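Local coordinates for protein L-threonine dehydrogenase (Flavobacterium frigidimaris, PDB 2YY7) that probably oxidises L-threonine at its 3-hydroxyl group with NAD as coenzyme, as a member of the NAD(P)-dependent epimerase/dehydratase family, at residues V189-K194 against N254-H259; M213-D218 against T304-E309; L55-I60 against L102-A107. All coordinates share one frame; numbering follows the deposited sequence.

Contact 1 of 3, residues V189-K194 against N254-H259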
# COMPACT_ATOMS: atom_id res chain seq x y z
N VAL A 189 26.83 10.44 0.29
CA VAL A 189 27.45 10.84 -0.97
C VAL A 189 28.03 12.23 -0.74
O VAL A 189 29.21 12.47 -0.99
CB VAL A 189 26.41 10.89 -2.11
CG1 VAL A 189 27.06 11.45 -3.38
CG2 VAL A 189 25.88 9.49 -2.38
N ASP A 190 27.20 13.13 -0.23
CA ASP A 190 27.62 14.51 0.04
C ASP A 190 28.89 14.59 0.89
O ASP A 190 29.79 15.39 0.61
CB ASP A 190 26.50 15.26 0.75
CG ASP A 190 25.31 15.52 -0.16
OD1 ASP A 190 24.26 15.97 0.36
OD2 ASP A 190 25.41 15.28 -1.38
N ILE A 191 28.96 13.75 1.92
CA ILE A 191 30.11 13.73 2.82
C ILE A 191 31.42 13.58 2.06
O ILE A 191 32.45 14.12 2.48
CB ILE A 191 29.97 12.58 3.85
CG1 ILE A 191 31.02 12.73 4.95
CG2 ILE A 191 30.10 11.23 3.15
CD1 ILE A 191 30.85 11.73 6.09
N PHE A 192 31.40 12.86 0.95
CA PHE A 192 32.61 12.68 0.15
C PHE A 192 32.96 13.96 -0.60
O PHE A 192 34.12 14.38 -0.61
CB PHE A 192 32.43 11.51 -0.84
CG PHE A 192 32.63 10.15 -0.22
CD1 PHE A 192 33.91 9.66 0.01
CD2 PHE A 192 31.54 9.36 0.14
CE1 PHE A 192 34.10 8.40 0.60
CE2 PHE A 192 31.72 8.10 0.72
CZ PHE A 192 33.01 7.63 0.95
N TYR A 193 31.98 14.61 -1.21
CA TYR A 193 32.25 15.84 -1.94
C TYR A 193 32.74 16.97 -1.04
O TYR A 193 33.65 17.71 -1.41
CB TYR A 193 31.00 16.30 -2.71
CG TYR A 193 30.72 15.45 -3.93
CD1 TYR A 193 29.98 14.27 -3.84
CD2 TYR A 193 31.23 15.80 -5.18
CE1 TYR A 193 29.76 13.46 -4.96
CE2 TYR A 193 31.03 15.00 -6.30
CZ TYR A 193 30.29 13.83 -6.18
OH TYR A 193 30.11 13.03 -7.28
N LYS A 194 32.14 17.10 0.14
CA LYS A 194 32.52 18.14 1.09
C LYS A 194 33.84 17.83 1.79
O LYS A 194 34.60 18.74 2.11
CB LYS A 194 31.42 18.35 2.14
CG LYS A 194 30.07 18.76 1.57
CD LYS A 194 30.15 20.06 0.80
CE LYS A 194 28.78 20.43 0.25
NZ LYS A 194 28.84 21.60 -0.67
N ASN A 254 34.73 8.40 9.93
CA ASN A 254 35.99 7.87 10.45
C ASN A 254 36.78 7.15 9.36
O ASN A 254 38.01 7.19 9.35
CB ASN A 254 35.74 6.92 11.62
CG ASN A 254 35.39 7.64 12.91
OD1 ASN A 254 35.68 8.83 13.07
ND2 ASN A 254 34.79 6.92 13.86
N GLU A 255 36.08 6.48 8.46
CA GLU A 255 36.77 5.78 7.38
C GLU A 255 37.41 6.81 6.45
O GLU A 255 38.52 6.62 5.96
CB GLU A 255 35.79 4.90 6.59
CG GLU A 255 36.47 3.96 5.62
CD GLU A 255 37.35 2.93 6.31
OE1 GLU A 255 38.26 2.39 5.66
OE2 GLU A 255 37.12 2.67 7.51
N ILE A 256 36.69 7.91 6.21
CA ILE A 256 37.19 8.98 5.35
C ILE A 256 38.42 9.63 5.98
O ILE A 256 39.35 10.03 5.27
CB ILE A 256 36.10 10.05 5.10
CG1 ILE A 256 34.97 9.46 4.25
CG2 ILE A 256 36.70 11.28 4.41
CD1 ILE A 256 33.79 10.38 4.07
N LYS A 257 38.42 9.73 7.31
CA LYS A 257 39.54 10.34 8.03
C LYS A 257 40.86 9.61 7.81
O LYS A 257 41.93 10.18 8.00
CB LYS A 257 39.24 10.42 9.52
CG LYS A 257 38.22 11.49 9.88
CD LYS A 257 37.95 11.54 11.38
CE LYS A 257 36.98 12.66 11.71
NZ LYS A 257 36.55 12.65 13.13
N LYS A 258 40.78 8.34 7.43
CA LYS A 258 41.98 7.55 7.17
C LYS A 258 42.63 8.03 5.88
O LYS A 258 43.83 7.86 5.68
CB LYS A 258 41.63 6.06 7.04
CG LYS A 258 41.08 5.44 8.31
CD LYS A 258 40.78 3.96 8.11
CE LYS A 258 40.11 3.37 9.34
NZ LYS A 258 39.82 1.91 9.16
N HIS A 259 41.82 8.64 5.01
CA HIS A 259 42.31 9.16 3.74
C HIS A 259 42.53 10.68 3.80
O HIS A 259 43.39 11.22 3.11
CB HIS A 259 41.32 8.85 2.61
CG HIS A 259 41.14 7.39 2.35
ND1 HIS A 259 40.35 6.58 3.14
CD2 HIS A 259 41.65 6.58 1.39
CE1 HIS A 259 40.38 5.34 2.68
NE2 HIS A 259 41.17 5.32 1.62
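Phe192 and Ile256 mark the closest approach of two helical segments, 189-194 and 254-259, with 7.9 Å between the CA atom of Phe192 and the CA atom of Ile256. Segment 189-194 lies within helix 187-197, and residues 254-257 lie on helix 249-257. The meeting is wholly apolar, and Ile256 provides all of the second segment's share. Its CD1 methyl enters the angle between two consecutive residues of the other helix. On one side it rests on Ile191, 3.7 Å from Ile191 CG1, and it also lies close to CG2 and CD1 of that residue, so three carbons of the branched chain line one side of the methyl. On the other side the same methyl sits over a face of the Phe192 ring in a CH-pi contact, 4.1 Å from the ring centroid and 14° off its normal. CG1 of Ile256 adds a second touch, 3.9 Å from Phe192 CE1. The extended Ile256 chain, CG1 anti to the carbonyl carbon (chi1 -68°) and CD1 anti beyond it, carries the methyl this far across. A beta-branched apolar chain suits this buried helix-helix interface, its delta methyl fitting between Ile191 and the flat Phe192 ring. Phe263 packs on both isoleucines, Ile191 also meets Tyr201 of strand 200-203, and Phe192 reaches Met307, so two helices pack here with helix 300-311 and the two-stranded parallel sheet adjoining.

Contact 2 of 3, residues M213-D218 against T304-E309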
# COMPACT_ATOMS: atom_id res chain seq x y z
N MET A 213 23.16 0.50 3.64
CA MET A 213 23.72 1.19 2.49
C MET A 213 24.33 0.22 1.50
O MET A 213 24.56 -0.95 1.82
CB MET A 213 24.81 2.17 2.96
CG MET A 213 24.30 3.30 3.85
SD MET A 213 23.68 4.71 2.91
CE MET A 213 23.63 5.97 4.20
N MET A 214 24.60 0.71 0.29
CA MET A 214 25.20 -0.10 -0.76
C MET A 214 25.92 0.79 -1.77
O MET A 214 25.43 1.86 -2.12
CB MET A 214 24.13 -0.93 -1.47
CG MET A 214 24.68 -1.85 -2.56
SD MET A 214 23.39 -2.87 -3.30
CE MET A 214 23.09 -4.04 -1.94
N TYR A 215 27.09 0.35 -2.22
CA TYR A 215 27.85 1.10 -3.21
C TYR A 215 27.14 0.87 -4.55
O TYR A 215 26.64 -0.22 -4.81
CB TYR A 215 29.29 0.60 -3.29
CG TYR A 215 30.23 1.54 -4.02
CD1 TYR A 215 31.37 1.05 -4.66
CD2 TYR A 215 30.00 2.91 -4.04
CE1 TYR A 215 32.26 1.91 -5.30
CE2 TYR A 215 30.88 3.78 -4.67
CZ TYR A 215 32.01 3.28 -5.30
OH TYR A 215 32.88 4.12 -5.94
N MET A 216 27.10 1.90 -5.41
CA MET A 216 26.41 1.78 -6.70
C MET A 216 26.83 0.58 -7.56
O MET A 216 25.98 -0.04 -8.20
CB MET A 216 26.57 3.08 -7.50
CG MET A 216 25.69 3.17 -8.75
SD MET A 216 23.91 3.15 -8.40
CE MET A 216 23.68 4.83 -7.76
N ASP A 217 28.12 0.26 -7.60
CA ASP A 217 28.57 -0.88 -8.41
C ASP A 217 27.81 -2.15 -8.03
O ASP A 217 27.47 -2.97 -8.88
CB ASP A 217 30.07 -1.13 -8.21
CG ASP A 217 30.93 -0.04 -8.81
OD1 ASP A 217 32.15 -0.26 -8.94
OD2 ASP A 217 30.41 1.04 -9.14
N ASP A 218 27.56 -2.30 -6.74
CA ASP A 218 26.84 -3.47 -6.23
C ASP A 218 25.37 -3.38 -6.63
O ASP A 218 24.78 -4.36 -7.09
CB ASP A 218 26.98 -3.53 -4.71
CG ASP A 218 28.28 -4.17 -4.27
OD1 ASP A 218 28.77 -3.84 -3.17
OD2 ASP A 218 28.82 -5.01 -5.02
N THR A 304 34.83 3.42 0.35
CA THR A 304 35.43 4.71 0.67
C THR A 304 36.66 4.94 -0.20
O THR A 304 36.87 6.03 -0.74
CB THR A 304 35.83 4.79 2.16
OG1 THR A 304 34.66 4.71 2.97
CG2 THR A 304 36.54 6.11 2.45
N LYS A 305 37.49 3.91 -0.34
CA LYS A 305 38.69 4.01 -1.15
C LYS A 305 38.33 4.34 -2.59
O LYS A 305 38.88 5.28 -3.18
CB LYS A 305 39.47 2.69 -1.11
CG LYS A 305 40.72 2.68 -1.97
CD LYS A 305 41.38 1.31 -1.96
CE LYS A 305 42.66 1.31 -2.79
NZ LYS A 305 43.24 -0.06 -2.92
N ASP A 306 37.41 3.56 -3.15
CA ASP A 306 36.97 3.75 -4.54
C ASP A 306 36.34 5.11 -4.79
O ASP A 306 36.53 5.70 -5.85
CB ASP A 306 36.00 2.63 -4.92
CG ASP A 306 35.84 2.48 -6.42
OD1 ASP A 306 34.96 3.14 -7.01
OD2 ASP A 306 36.62 1.71 -7.02
N MET A 307 35.59 5.62 -3.81
CA MET A 307 34.96 6.94 -3.95
C MET A 307 36.03 8.02 -4.02
O MET A 307 36.02 8.88 -4.91
CB MET A 307 34.02 7.23 -2.78
CG MET A 307 32.64 6.59 -2.89
SD MET A 307 31.63 7.27 -4.24
CE MET A 307 30.97 8.75 -3.46
N ILE A 308 36.95 7.99 -3.06
CA ILE A 308 38.01 8.99 -3.01
C ILE A 308 38.90 8.94 -4.26
O ILE A 308 39.35 9.98 -4.74
CB ILE A 308 38.86 8.81 -1.72
CG1 ILE A 308 37.98 9.14 -0.51
CG2 ILE A 308 40.09 9.71 -1.75
CD1 ILE A 308 38.60 8.84 0.82
N GLU A 309 39.12 7.75 -4.80
CA GLU A 309 39.93 7.64 -6.01
C GLU A 309 39.21 8.31 -7.17
O GLU A 309 39.83 9.02 -7.97
CB GLU A 309 40.19 6.17 -6.36
CG GLU A 309 41.08 5.44 -5.37
CD GLU A 309 41.51 4.07 -5.89
OE1 GLU A 309 40.63 3.28 -6.29
OE2 GLU A 309 42.72 3.79 -5.90
O HOH W 1 33.05 2.61 -8.97
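Tyr215 reaches from the end of a strand of the Rossmann-type sheet to Asp306 and Met307 on the C-terminal helix 300-311. It closes strand 211-215 and occupies the N-cap position of helix 216-228. With CG anti to the backbone N (chi1 -165°), its ring extends toward the helix, where the phenol serves two purposes. The hydroxyl donates a short hydrogen bond, 2.5 Å from Tyr215 OH to Asp306 OD1. The carboxylate oxygen is met on its anti side, and the ring and carboxylate planes stand 73° apart. Tyrosine suits the place because its aromatic body can be buried while its polar end finds an acceptor. Met307, the next residue on the helix, has a flexible thioether chain that, bent at chi2, brings its sulfur to the ring edge in a Met-aromatic contact: SD lies 4.9 Å from the Tyr215 centroid, 77° off the ring normal. Elsewhere, Phe298 meets the tyrosine ring edge-to-face, and Met307 also touches Ile174 of strand 164-174. Asp217 and Asp306 bring like charges near each other; a water lies between them and may soften the repulsion. That water lies 3.0 Å from Asp217 OD1 and 2.8 Å from Asp306 OD1, the same oxygen that accepts the tyrosine hydroxyl.

Contact 3 of 3, residues L55-I60 against L102-A107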
# COMPACT_ATOMS: atom_id res chain seq x y z
N LEU A 55 4.92 9.73 -17.21
CA LEU A 55 3.55 9.95 -16.74
C LEU A 55 2.57 9.76 -17.90
O LEU A 55 1.36 9.61 -17.68
CB LEU A 55 3.43 11.37 -16.19
CG LEU A 55 2.82 11.64 -14.81
CD1 LEU A 55 3.34 10.66 -13.79
CD2 LEU A 55 3.16 13.07 -14.41
N ASP A 56 3.09 9.76 -19.12
CA ASP A 56 2.25 9.63 -20.32
C ASP A 56 2.38 8.24 -20.95
O ASP A 56 3.40 7.91 -21.55
CB ASP A 56 2.66 10.70 -21.34
CG ASP A 56 1.72 10.76 -22.54
OD1 ASP A 56 1.26 9.70 -23.00
OD2 ASP A 56 1.47 11.89 -23.02
N PHE A 57 1.33 7.43 -20.81
CA PHE A 57 1.33 6.08 -21.36
C PHE A 57 1.63 6.02 -22.86
O PHE A 57 2.39 5.16 -23.30
CB PHE A 57 -0.02 5.40 -21.07
CG PHE A 57 -0.14 4.02 -21.67
CD1 PHE A 57 -0.51 3.86 -23.00
CD2 PHE A 57 0.11 2.89 -20.90
CE1 PHE A 57 -0.62 2.59 -23.56
CE2 PHE A 57 0.00 1.61 -21.45
CZ PHE A 57 -0.36 1.46 -22.78
N ASN A 58 1.04 6.93 -23.63
CA ASN A 58 1.26 6.93 -25.08
C ASN A 58 2.72 7.17 -25.48
O ASN A 58 3.20 6.58 -26.45
CB ASN A 58 0.37 7.97 -25.76
CG ASN A 58 -1.11 7.69 -25.56
OD1 ASN A 58 -1.57 6.57 -25.78
ND2 ASN A 58 -1.86 8.70 -25.15
N GLN A 59 3.41 8.04 -24.76
CA GLN A 59 4.81 8.32 -25.07
C GLN A 59 5.68 7.08 -24.84
O GLN A 59 6.61 6.82 -25.60
CB GLN A 59 5.34 9.48 -24.22
CG GLN A 59 4.60 10.79 -24.42
CD GLN A 59 5.31 11.96 -23.77
OE1 GLN A 59 4.71 13.00 -23.52
NE2 GLN A 59 6.60 11.80 -23.53
N ILE A 60 5.39 6.33 -23.79
CA ILE A 60 6.15 5.12 -23.50
C ILE A 60 5.84 4.05 -24.54
O ILE A 60 6.74 3.41 -25.08
CB ILE A 60 5.82 4.56 -22.10
CG1 ILE A 60 6.07 5.63 -21.03
CG2 ILE A 60 6.67 3.32 -21.82
CD1 ILE A 60 5.67 5.20 -19.62
N LEU A 102 3.52 -1.66 -16.36
CA LEU A 102 2.91 -2.94 -16.04
C LEU A 102 1.85 -3.29 -17.08
O LEU A 102 1.73 -4.45 -17.49
CB LEU A 102 2.29 -2.93 -14.63
CG LEU A 102 3.23 -2.96 -13.42
CD1 LEU A 102 2.41 -2.88 -12.13
CD2 LEU A 102 4.06 -4.25 -13.43
N ASN A 103 1.08 -2.29 -17.50
CA ASN A 103 0.04 -2.49 -18.50
C ASN A 103 0.65 -2.84 -19.86
O ASN A 103 0.05 -3.55 -20.66
CB ASN A 103 -0.85 -1.25 -18.62
CG ASN A 103 -1.95 -1.21 -17.56
OD1 ASN A 103 -2.46 -0.14 -17.21
ND2 ASN A 103 -2.34 -2.38 -17.06
N LEU A 104 1.86 -2.34 -20.14
CA LEU A 104 2.51 -2.67 -21.40
C LEU A 104 2.86 -4.16 -21.38
O LEU A 104 2.75 -4.85 -22.39
CB LEU A 104 3.79 -1.85 -21.61
CG LEU A 104 3.80 -0.55 -22.44
CD1 LEU A 104 2.69 -0.58 -23.48
CD2 LEU A 104 3.64 0.66 -21.54
N ALA A 105 3.28 -4.64 -20.21
CA ALA A 105 3.63 -6.05 -20.06
C ALA A 105 2.36 -6.90 -20.14
O ALA A 105 2.36 -7.97 -20.74
CB ALA A 105 4.35 -6.28 -18.73
N LYS A 106 1.29 -6.41 -19.52
CA LYS A 106 0.01 -7.11 -19.54
C LYS A 106 -0.49 -7.27 -20.98
O LYS A 106 -1.05 -8.31 -21.35
CB LYS A 106 -1.02 -6.32 -18.71
CG LYS A 106 -2.43 -6.89 -18.67
CD LYS A 106 -3.29 -6.12 -17.67
CE LYS A 106 -4.75 -6.56 -17.69
NZ LYS A 106 -5.45 -6.13 -18.92
N ALA A 107 -0.26 -6.25 -21.80
CA ALA A 107 -0.68 -6.27 -23.20
C ALA A 107 0.29 -7.03 -24.10
O ALA A 107 0.08 -7.12 -25.31
CB ALA A 107 -0.84 -4.83 -23.71
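Phe57 and Ile60, one turn apart on helix 57-66, pack against Leu104 near the end of helix 87-106; the backbones come nearest at Phe57 CA and Leu104 CA, 8.8 Å apart. The apolar contacts centre on the forked end of the leucine. Its CD1 methyl lies 3.7 Å from Phe57 CZ, while CD2 is 3.8 Å from Phe57 CE2 and 4.0 Å from Ile60 CG2; across the two segments CD1 thus meets the ring, and CD2 is shared between the ring and Ile60. The phenylalanine and leucine side chains reach out to meet each other from facing helices, the ring carried across by CG anti to the backbone N (chi1 177°). A branched leucine suits this site because its two methyls can serve two partners at once. Replacing Leu104 with an alanine would remove both methyls and is likely to leave the Phe57 rim and Ile60 CG2 without their shared partner, opening a gap between the helices. At the margin, Asn103 touches the ring only through its aliphatic CB, 4.1 Å from Phe57 CE2. The capping bonds lie within segment 55-60: Asp56 is the N-cap, its short carboxylate accepting at OD1 from Gln59 N at 3.2 Å and weakly from Asn58 N. Leu55 O accepts a hydrogen bond from His100 NE2 of helix 87-106. Elsewhere on that helix, Leu102 and Ala105 lie on Ile113 of strand 112-118, placing this helix pair against the Rossmann-type sheet.

Overall arrangement
From the N terminus, contact 3 closes first, joining helices 57-66 and 87-106 across a loop that includes strand 71-74, and is complete before the other two begin. Contacts 1 and 2 then cross: 189-194 is followed by 213-218, then by the partners 254-259 and 304-309 in the same order. The two touch, with Glu255 CG 3.3 Å from Thr304 OG1 and His259 CB packed on Ile308 CD1, so helices 187-197, 249-257 and 300-311 form one cluster, tied by contact 2 to strand 211-215 of the main sheet. Contact 3 lies on the opposite side of the chain's centre, its own centre about 42 Å from that of contact 1 and about 34 Å from that of contact 2.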